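Local structure of angiotensin-converting enzyme (Anopheles gambiae, 6S1Y) at residues A[362-367]-A[382-387]. The protein is a zinc metalloprotease of the angiotensin-converting enzyme family that probably removes dipeptides from the C-terminal ends of peptide substrates. Residues are numbered along the deposited sequence; the frame is centred on the assembly and turned at random.
With ZN (zinc ion), chain G; KSN ((2~{S})-2-[[(4~{S})-4-azanyl-5-oxidanyl-5-oxidanylidene-pentanoyl]amino]pentanedioic acid), chain H.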
loop_
_atom_site.group_PDB
_atom_site.type_symbol
_atom_site.label_atom_id
_atom_site.label_comp_id
_atom_site.label_asym_id
_atom_site.label_seq_id
_atom_site.Cartn_x
_atom_site.Cartn_y
_atom_site.Cartn_z
ATOM N N ILE A 362 -4.076 9.358 -8.357
ATOM C CA ILE A 362 -4.155 10.486 -9.284
ATOM C C ILE A 362 -5.550 11.106 -9.250
ATOM O O ILE A 362 -5.704 12.320 -9.088
ATOM C CB ILE A 362 -3.785 10.049 -10.712
ATOM C CG1 ILE A 362 -2.332 9.593 -10.792
ATOM C CG2 ILE A 362 -4.029 11.206 -11.685
ATOM C CD1 ILE A 362 -1.321 10.666 -10.498
ATOM N N GLN A 363 -6.589 10.273 -9.389
ATOM C CA GLN A 363 -7.956 10.778 -9.380
ATOM C C GLN A 363 -8.243 11.546 -8.099
ATOM O O GLN A 363 -8.930 12.570 -8.118
ATOM C CB GLN A 363 -8.939 9.626 -9.539
ATOM C CG GLN A 363 -10.395 10.062 -9.590
ATOM C CD GLN A 363 -10.721 10.887 -10.834
ATOM O OE1 GLN A 363 -11.533 11.815 -10.773
ATOM N NE2 GLN A 363 -10.094 10.542 -11.964
ATOM N N TYR A 364 -7.747 11.063 -6.969
ATOM C CA TYR A 364 -7.973 11.778 -5.723
ATOM C C TYR A 364 -7.323 13.156 -5.805
ATOM O O TYR A 364 -7.951 14.174 -5.491
ATOM C CB TYR A 364 -7.425 10.952 -4.562
ATOM C CG TYR A 364 -8.108 11.081 -3.201
ATOM C CD1 TYR A 364 -8.930 12.150 -2.879
ATOM C CD2 TYR A 364 -7.898 10.099 -2.224
ATOM C CE1 TYR A 364 -9.529 12.247 -1.605
ATOM C CE2 TYR A 364 -8.490 10.172 -0.973
ATOM C CZ TYR A 364 -9.302 11.245 -0.655
ATOM O OH TYR A 364 -9.863 11.273 0.614
ATOM N N TYR A 365 -6.062 13.202 -6.263
ATOM C CA TYR A 365 -5.390 14.476 -6.495
ATOM C C TYR A 365 -6.279 15.410 -7.317
ATOM O O TYR A 365 -6.520 16.562 -6.930
ATOM C CB TYR A 365 -4.050 14.249 -7.214
ATOM C CG TYR A 365 -2.988 13.414 -6.479
ATOM C CD1 TYR A 365 -2.982 13.286 -5.091
ATOM C CD2 TYR A 365 -1.995 12.750 -7.199
ATOM C CE1 TYR A 365 -2.021 12.530 -4.446
ATOM C CE2 TYR A 365 -1.019 11.998 -6.559
ATOM C CZ TYR A 365 -1.037 11.888 -5.188
ATOM O OH TYR A 365 -0.066 11.127 -4.574
ATOM N N LEU A 366 -6.797 14.919 -8.452
ATOM C CA LEU A 366 -7.582 15.771 -9.339
ATOM C C LEU A 366 -8.860 16.244 -8.670
ATOM O O LEU A 366 -9.286 17.383 -8.891
ATOM C CB LEU A 366 -7.897 15.043 -10.644
ATOM C CG LEU A 366 -6.653 14.752 -11.486
ATOM C CD1 LEU A 366 -6.972 13.769 -12.597
ATOM C CD2 LEU A 366 -6.048 16.048 -12.092
ATOM N N GLN A 367 -9.457 15.417 -7.805
ATOM C CA GLN A 367 -10.741 15.776 -7.209
ATOM C C GLN A 367 -10.612 16.841 -6.126
ATOM O O GLN A 367 -11.578 17.567 -5.868
ATOM C CB GLN A 367 -11.425 14.538 -6.620
ATOM C CG GLN A 367 -11.936 13.566 -7.666
ATOM C CD GLN A 367 -13.107 14.138 -8.457
ATOM O OE1 GLN A 367 -13.988 14.778 -7.893
ATOM N NE2 GLN A 367 -13.115 13.900 -9.761
ATOM N N GLY A 382 -5.623 6.063 4.814
ATOM C CA GLY A 382 -6.254 4.894 4.236
ATOM C C GLY A 382 -7.229 5.216 3.133
ATOM O O GLY A 382 -7.414 4.408 2.212
ATOM N N PHE A 383 -7.883 6.373 3.195
ATOM C CA PHE A 383 -8.733 6.764 2.074
ATOM C C PHE A 383 -7.933 6.827 0.777
ATOM O O PHE A 383 -8.400 6.374 -0.270
ATOM C CB PHE A 383 -9.380 8.122 2.328
ATOM C CG PHE A 383 -10.584 8.073 3.213
ATOM C CD1 PHE A 383 -10.504 7.543 4.483
ATOM C CD2 PHE A 383 -11.785 8.611 2.783
ATOM C CE1 PHE A 383 -11.601 7.518 5.302
ATOM C CE2 PHE A 383 -12.885 8.604 3.597
ATOM C CZ PHE A 383 -12.804 8.053 4.862
ATOM N N HIS A 384 -6.723 7.387 0.821
ATOM C CA HIS A 384 -5.935 7.516 -0.403
ATOM C C HIS A 384 -5.594 6.162 -1.004
ATOM O O HIS A 384 -5.649 5.981 -2.228
ATOM C CB HIS A 384 -4.656 8.278 -0.120
ATOM C CG HIS A 384 -4.495 9.488 -0.973
ATOM N ND1 HIS A 384 -4.300 9.410 -2.334
ATOM C CD2 HIS A 384 -4.527 10.805 -0.669
ATOM C CE1 HIS A 384 -4.195 10.628 -2.831
ATOM N NE2 HIS A 384 -4.333 11.492 -1.842
ATOM N N GLU A 385 -5.228 5.191 -0.150
ATOM C CA GLU A 385 -4.878 3.861 -0.642
ATOM C C GLU A 385 -6.099 3.077 -1.098
ATOM O O GLU A 385 -5.969 2.173 -1.922
ATOM C CB GLU A 385 -4.127 3.104 0.461
ATOM C CG GLU A 385 -2.924 3.860 1.004
ATOM C CD GLU A 385 -1.935 4.199 -0.092
ATOM O OE1 GLU A 385 -1.927 3.494 -1.122
ATOM O OE2 GLU A 385 -1.193 5.181 0.082
ATOM N N ALA A 386 -7.282 3.425 -0.611
ATOM C CA ALA A 386 -8.482 2.654 -0.930
ATOM C C ALA A 386 -9.047 2.939 -2.317
ATOM O O ALA A 386 -9.700 2.063 -2.902
ATOM C CB ALA A 386 -9.563 2.935 0.117
ATOM N N VAL A 387 -8.802 4.129 -2.876
ATOM C CA VAL A 387 -9.602 4.583 -4.016
ATOM C C VAL A 387 -9.434 3.646 -5.213
ATOM O O VAL A 387 -10.416 3.155 -5.777
ATOM C CB VAL A 387 -9.237 6.028 -4.408
ATOM C CG1 VAL A 387 -9.955 6.388 -5.699
ATOM C CG2 VAL A 387 -9.577 6.991 -3.286
HETATM ZN ZN ZN G . -0.912 3.739 -2.751
HETATM C C10 KSN H . 5.049 6.256 -1.900
HETATM C C13 KSN H . 1.560 3.454 -3.158
HETATM C C17 KSN H . 2.975 -2.739 -1.599
HETATM C C02 KSN H . 1.601 -2.201 -2.017
HETATM C C03 KSN H . 1.535 -0.696 -2.315
HETATM C C04 KSN H . 2.844 0.002 -2.646
HETATM C C05 KSN H . 2.904 0.672 -4.044
HETATM C C07 KSN H . 3.060 3.074 -3.103
HETATM C C08 KSN H . 3.998 4.269 -3.216
HETATM C C09 KSN H . 3.922 5.209 -1.998
HETATM N N01 KSN H . 0.604 -2.489 -0.981
HETATM N N06 KSN H . 3.065 2.122 -4.223
HETATM O O11 KSN H . 6.124 6.082 -2.553
HETATM O O12 KSN H . 4.926 7.293 -1.160
HETATM O O14 KSN H . 1.015 3.569 -4.291
HETATM O O15 KSN H . 0.875 3.607 -2.129
HETATM O O16 KSN H . 2.889 -0.019 -5.019
HETATM O O18 KSN H . 3.771 -3.089 -2.512
HETATM O O19 KSN H . 3.358 -2.863 -0.405
#
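Tyr364 and His384 meet with chi1 of Tyr364 at -150°, its CG about 30° off anti to the backbone N, and chi1 of His384 at an uncommon -123°; the imidazole touches Tyr364 with one face and Tyr365 at CE1. This aromatic cluster joins the two helices of a gluzincin zinc site: helix 349-368 bears the HExxH histidines His357 and His361, and helix 381-395 supplies the third protein ligand, Glu385. Tyr364 CD2 lies over the centre of the imidazole face, 3.6 Å above its plane, the two planes inclined at 34° in an oblique pairing. A flat ring suits this place: its edge meets the backbone of Phe383 and His384, and branched Val387 presents methyl CG2 to Tyr364 CD2 at 3.7 Å. The Tyr364 hydroxyl passes Phe383 CB and is hydrogen-bonded to Ala379 N. Histidine offers two polar nitrogens: ND1 is hydrogen-bonded to His361 ND1, a second-shell link that probably orients this zinc ligand, and NE2 to Tyr368 OH. Tyr365 crosses His384 at about a right angle, giving a carbon contact, CE1 to His384 CE1 at 3.3 Å, while its hydroxyl is hydrogen-bonded to Ala330 O. Glu385 brings a carboxylate to the metal, OE1 binding zinc at 1.9 Å; the bound gamma-glutamyl dipeptide grips the same zinc with both oxygens of one carboxylate, O15 at 1.9 Å and O14 at 2.5 Å.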